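Local coordinates for protein polyketide biosynthesis 3-hydroxy-3-methylglutaryl-ACP synthase PksG (Bacillus subtilis, PDB 4YXT) that catalyses the aldol condensation of an acetyl group carried on an acyl carrier protein with a beta-ketothioester polyketide intermediate during bacillaene biosynthesis, at residues 71-81 with 99-110. The protein carries 1 engineered substitution. Sequence-based numbering, arbitrary orientation.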
loop_
_atom_site.group_PDB
_atom_site.type_symbol
_atom_site.label_atom_id
_atom_site.label_comp_id
_atom_site.label_asym_id
_atom_site.label_seq_id
_atom_site.Cartn_x
_atom_site.Cartn_y
_atom_site.Cartn_z
ATOM N N LYS A 71 -0.754 -24.242 0.893
ATOM C CA LYS A 71 -1.361 -23.131 1.626
ATOM C C LYS A 71 -0.316 -22.497 2.546
ATOM O O LYS A 71 -0.171 -21.287 2.559
ATOM C CB LYS A 71 -2.555 -23.605 2.403
ATOM C CG LYS A 71 -3.359 -22.542 3.122
ATOM C CD LYS A 71 -4.461 -23.234 3.919
ATOM C CE LYS A 71 -5.594 -22.299 4.330
ATOM N NZ LYS A 71 -6.079 -22.534 5.721
ATOM N N ASP A 72 0.455 -23.313 3.251
ATOM C CA ASP A 72 1.514 -22.762 4.074
ATOM C C ASP A 72 2.652 -22.092 3.323
ATOM O O ASP A 72 3.399 -21.377 3.913
ATOM C CB ASP A 72 2.037 -23.794 5.036
ATOM C CG ASP A 72 1.124 -23.972 6.230
ATOM O OD1 ASP A 72 0.128 -23.207 6.411
ATOM O OD2 ASP A 72 1.420 -24.881 7.023
ATOM N N ARG A 73 2.756 -22.257 2.012
ATOM C CA ARG A 73 3.739 -21.468 1.266
ATOM C C ARG A 73 3.274 -20.031 0.882
ATOM O O ARG A 73 4.094 -19.258 0.336
ATOM C CB ARG A 73 4.240 -22.242 0.034
ATOM C CG ARG A 73 5.126 -23.425 0.368
ATOM C CD ARG A 73 5.487 -24.170 -0.903
ATOM N NE ARG A 73 6.845 -24.729 -0.847
ATOM C CZ ARG A 73 7.155 -25.950 -0.401
ATOM N NH1 ARG A 73 6.209 -26.784 0.040
ATOM N NH2 ARG A 73 8.427 -26.344 -0.399
ATOM N N ILE A 74 2.004 -19.669 1.124
ATOM C CA ILE A 74 1.609 -18.277 0.922
ATOM C C ILE A 74 2.408 -17.474 1.950
ATOM O O ILE A 74 2.128 -17.575 3.147
ATOM C CB ILE A 74 0.140 -17.869 1.244
ATOM C CG1 ILE A 74 -0.945 -18.774 0.668
ATOM C CG2 ILE A 74 -0.090 -16.435 0.752
ATOM C CD1 ILE A 74 -0.834 -19.096 -0.773
ATOM N N GLU A 75 3.365 -16.684 1.503
ATOM C CA GLU A 75 4.108 -15.817 2.413
ATOM C C GLU A 75 4.005 -14.286 2.211
ATOM O O GLU A 75 4.682 -13.554 2.887
ATOM C CB GLU A 75 5.532 -16.205 2.304
ATOM C CG GLU A 75 5.774 -17.455 3.074
ATOM C CD GLU A 75 7.114 -17.998 2.767
ATOM O OE1 GLU A 75 8.058 -17.186 2.564
ATOM O OE2 GLU A 75 7.185 -19.217 2.690
ATOM N N LEU A 76 3.184 -13.840 1.262
ATOM C CA LEU A 76 2.887 -12.437 1.024
ATOM C C LEU A 76 1.403 -12.322 0.837
ATOM O O LEU A 76 0.864 -12.954 -0.040
ATOM C CB LEU A 76 3.634 -11.967 -0.230
ATOM C CG LEU A 76 3.488 -10.537 -0.732
ATOM C CD1 LEU A 76 3.904 -9.519 0.307
ATOM C CD2 LEU A 76 4.365 -10.353 -1.962
ATOM N N LEU A 77 0.723 -11.564 1.685
ATOM C CA LEU A 77 -0.648 -11.262 1.462
ATOM C C LEU A 77 -0.776 -9.742 1.256
ATOM O O LEU A 77 -0.388 -8.971 2.129
ATOM C CB LEU A 77 -1.503 -11.737 2.660
ATOM C CG LEU A 77 -2.954 -11.209 2.601
ATOM C CD1 LEU A 77 -3.718 -11.642 1.382
ATOM C CD2 LEU A 77 -3.751 -11.576 3.820
ATOM N N ILE A 78 -1.309 -9.313 0.125
ATOM C CA ILE A 78 -1.387 -7.884 -0.194
ATOM C C ILE A 78 -2.819 -7.617 -0.539
ATOM O O ILE A 78 -3.339 -8.241 -1.456
ATOM C CB ILE A 78 -0.518 -7.478 -1.413
ATOM C CG1 ILE A 78 0.985 -7.691 -1.124
ATOM C CG2 ILE A 78 -0.760 -6.023 -1.847
ATOM C CD1 ILE A 78 1.869 -7.413 -2.337
ATOM N N THR A 79 -3.448 -6.681 0.168
ATOM C CA THR A 79 -4.781 -6.279 -0.155
ATOM C C THR A 79 -4.704 -4.940 -0.853
ATOM O O THR A 79 -4.009 -4.029 -0.404
ATOM C CB THR A 79 -5.726 -6.323 1.074
ATOM O OG1 THR A 79 -5.794 -7.660 1.566
ATOM C CG2 THR A 79 -7.166 -6.030 0.663
ATOM N N CYS A 80 -5.338 -4.853 -2.011
ATOM C CA CYS A 80 -5.333 -3.638 -2.823
ATOM C C CYS A 80 -6.728 -3.062 -2.724
ATOM O O CYS A 80 -7.727 -3.736 -3.076
ATOM C CB CYS A 80 -5.027 -3.970 -4.242
ATOM S SG CYS A 80 -3.584 -5.083 -4.437
ATOM N N SER A 81 -6.842 -1.849 -2.210
ATOM C CA SER A 81 -8.175 -1.263 -2.069
ATOM C C SER A 81 -8.137 0.253 -2.042
ATOM O O SER A 81 -7.084 0.837 -1.803
ATOM C CB SER A 81 -8.892 -1.815 -0.814
ATOM O OG SER A 81 -10.220 -1.186 -0.672
ATOM N N LEU A 99 -8.825 -16.628 6.519
ATOM C CA LEU A 99 -8.281 -17.630 5.591
ATOM C C LEU A 99 -7.382 -18.676 6.271
ATOM O O LEU A 99 -7.073 -19.696 5.651
ATOM C CB LEU A 99 -7.505 -16.998 4.473
ATOM C CG LEU A 99 -8.329 -16.140 3.515
ATOM C CD1 LEU A 99 -7.433 -15.515 2.480
ATOM C CD2 LEU A 99 -9.434 -16.931 2.822
ATOM N N GLY A 100 -6.987 -18.454 7.525
ATOM C CA GLY A 100 -6.177 -19.436 8.227
ATOM C C GLY A 100 -4.838 -19.571 7.597
ATOM O O GLY A 100 -4.335 -20.666 7.517
ATOM N N LEU A 101 -4.250 -18.457 7.131
ATOM C CA LEU A 101 -2.900 -18.476 6.571
ATOM C C LEU A 101 -1.825 -18.670 7.665
ATOM O O LEU A 101 -2.124 -18.540 8.849
ATOM C CB LEU A 101 -2.616 -17.184 5.765
ATOM C CG LEU A 101 -3.587 -16.806 4.648
ATOM C CD1 LEU A 101 -3.085 -15.543 3.941
ATOM C CD2 LEU A 101 -3.693 -17.981 3.678
ATOM N N ASN A 102 -0.627 -19.082 7.254
ATOM C CA ASN A 102 0.488 -19.281 8.162
ATOM C C ASN A 102 0.901 -17.932 8.768
ATOM O O ASN A 102 0.911 -16.918 8.055
ATOM C CB ASN A 102 1.675 -19.847 7.346
ATOM C CG ASN A 102 2.969 -20.003 8.160
ATOM O OD1 ASN A 102 2.990 -19.948 9.386
ATOM N ND2 ASN A 102 4.056 -20.186 7.456
ATOM N N ARG A 103 1.313 -17.894 10.033
ATOM C CA ARG A 103 1.735 -16.593 10.624
ATOM C C ARG A 103 3.013 -16.055 9.992
ATOM O O ARG A 103 3.317 -14.857 10.110
ATOM C CB ARG A 103 1.926 -16.682 12.144
ATOM C CG ARG A 103 0.713 -17.103 12.946
ATOM C CD ARG A 103 0.896 -18.506 13.523
ATOM N NE ARG A 103 1.686 -18.440 14.741
ATOM C CZ ARG A 103 2.581 -19.322 15.150
ATOM N NH1 ARG A 103 2.852 -20.450 14.483
ATOM N NH2 ARG A 103 3.226 -19.031 16.263
ATOM N N ASN A 104 3.777 -16.941 9.358
ATOM C CA ASN A 104 4.995 -16.584 8.666
ATOM C C ASN A 104 4.723 -15.914 7.295
ATOM O O ASN A 104 5.013 -16.472 6.240
ATOM C CB ASN A 104 5.914 -17.824 8.457
ATOM C CG ASN A 104 7.233 -17.448 7.816
ATOM O OD1 ASN A 104 7.729 -16.327 7.983
ATOM N ND2 ASN A 104 7.779 -18.339 7.041
ATOM N N CYS A 105 4.187 -14.695 7.325
ATOM C CA CYS A 105 3.640 -14.069 6.140
ATOM C C CYS A 105 3.726 -12.521 6.247
ATOM O O CYS A 105 3.229 -11.917 7.248
ATOM C CB CYS A 105 2.177 -14.510 6.052
ATOM S SG CYS A 105 1.278 -14.111 4.530
ATOM N N ARG A 106 4.251 -11.853 5.222
ATOM C CA ARG A 106 4.003 -10.394 5.194
ATOM C C ARG A 106 2.590 -10.062 4.784
ATOM O O ARG A 106 2.088 -10.604 3.767
ATOM C CB ARG A 106 4.903 -9.676 4.256
ATOM C CG ARG A 106 6.353 -9.990 4.437
ATOM C CD ARG A 106 7.106 -9.176 3.408
ATOM N NE ARG A 106 8.538 -9.169 3.601
ATOM C CZ ARG A 106 9.425 -9.737 2.780
ATOM N NH1 ARG A 106 9.026 -10.404 1.699
ATOM N NH2 ARG A 106 10.721 -9.648 3.078
ATOM N N LEU A 107 2.004 -9.107 5.525
ATOM C CA LEU A 107 0.633 -8.610 5.356
ATOM C C LEU A 107 0.658 -7.064 5.250
ATOM O O LEU A 107 1.209 -6.400 6.158
ATOM C CB LEU A 107 -0.131 -8.853 6.651
ATOM C CG LEU A 107 -0.200 -10.278 7.126
ATOM C CD1 LEU A 107 -0.704 -10.416 8.558
ATOM C CD2 LEU A 107 -1.085 -10.992 6.131
ATOM N N PHE A 108 0.081 -6.515 4.189
ATOM C CA PHE A 108 -0.129 -5.067 4.064
ATOM C C PHE A 108 -1.116 -4.718 2.950
ATOM O O PHE A 108 -1.587 -5.595 2.217
ATOM C CB PHE A 108 1.191 -4.281 3.863
ATOM C CG PHE A 108 2.026 -4.755 2.683
ATOM C CD1 PHE A 108 2.903 -5.793 2.832
ATOM C CD2 PHE A 108 1.857 -4.195 1.432
ATOM C CE1 PHE A 108 3.687 -6.212 1.803
ATOM C CE2 PHE A 108 2.637 -4.606 0.366
ATOM C CZ PHE A 108 3.558 -5.621 0.559
ATOM N N GLU A 109 -1.436 -3.429 2.855
ATOM C CA GLU A 109 -2.393 -2.941 1.986
ATOM C C GLU A 109 -1.686 -1.969 1.072
ATOM O O GLU A 109 -0.756 -1.253 1.512
ATOM C CB GLU A 109 -3.450 -2.139 2.838
ATOM C CG GLU A 109 -4.767 -1.882 2.169
ATOM C CD GLU A 109 -5.862 -1.282 3.113
ATOM O OE1 GLU A 109 -6.284 -1.879 4.183
ATOM O OE2 GLU A 109 -6.361 -0.219 2.699
ATOM N N VAL A 110 -2.193 -1.885 -0.167
ATOM C CA VAL A 110 -1.691 -0.993 -1.179
ATOM C C VAL A 110 -2.825 -0.171 -1.772
ATOM O O VAL A 110 -3.928 -0.701 -2.016
ATOM C CB VAL A 110 -1.002 -1.769 -2.332
ATOM C CG1 VAL A 110 -0.836 -0.854 -3.509
ATOM C CG2 VAL A 110 0.364 -2.203 -1.873
HETATM O O HOH W 1 0.107 -19.057 4.599
HETATM O O HOH W 2 6.632 -12.189 1.477
HETATM O O HOH W 3 -6.379 1.563 0.918
#
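Phe108 overlaps Ile78 alongside: both side chains leave the sheet in the same direction, and Ile78 CG1 lies 4.1 Å from the Phe108 ring centroid in an off-centre CH-pi contact. The ring reaches its neighbour because CG stands between the backbone N and the carbonyl carbon (chi1 55°). Leu76 CD1 meets ring atom CE1 of Phe108 at 3.6 Å, while Val110 CG2 sits at the ring's edge, in its plane. On the other face, Leu107 CD2 nestles against CB and CD2 of Leu77, whose CD2 also touches Leu101 CD1, the two side chains crossing at about a right angle; His96 of helix 91-99 packs on all three leucines. Strand 74-80, helix 91-99 and strand 106-111 form a beta-alpha-beta unit of the thiolase fold, its two strands adjacent, parallel and zipped by a backbone ladder. Leu77 N gives a nearly straight bond (174°) to Arg106 O at 2.7 Å, and Val110 N reaches Thr79 O at 2.8 Å. Before the strands begin, the ammonium of Lys71 holds the C-terminal end of helix 91-99, donating from NZ to Leu99 O (3.0 Å) in the carbonyl plane and to Gly100 O (3.1 Å) from above it, where Gly100 closes a Schellman motif. One water bridges Lys71 O, Ile74 O and Asn102 N. Arg106, starting its strand, salt-bridges Glu333 of the second subunit through NH2; farther along, Glu109 and Val110 pair with an antiparallel strand of that subunit, extending the sheet across the dimer.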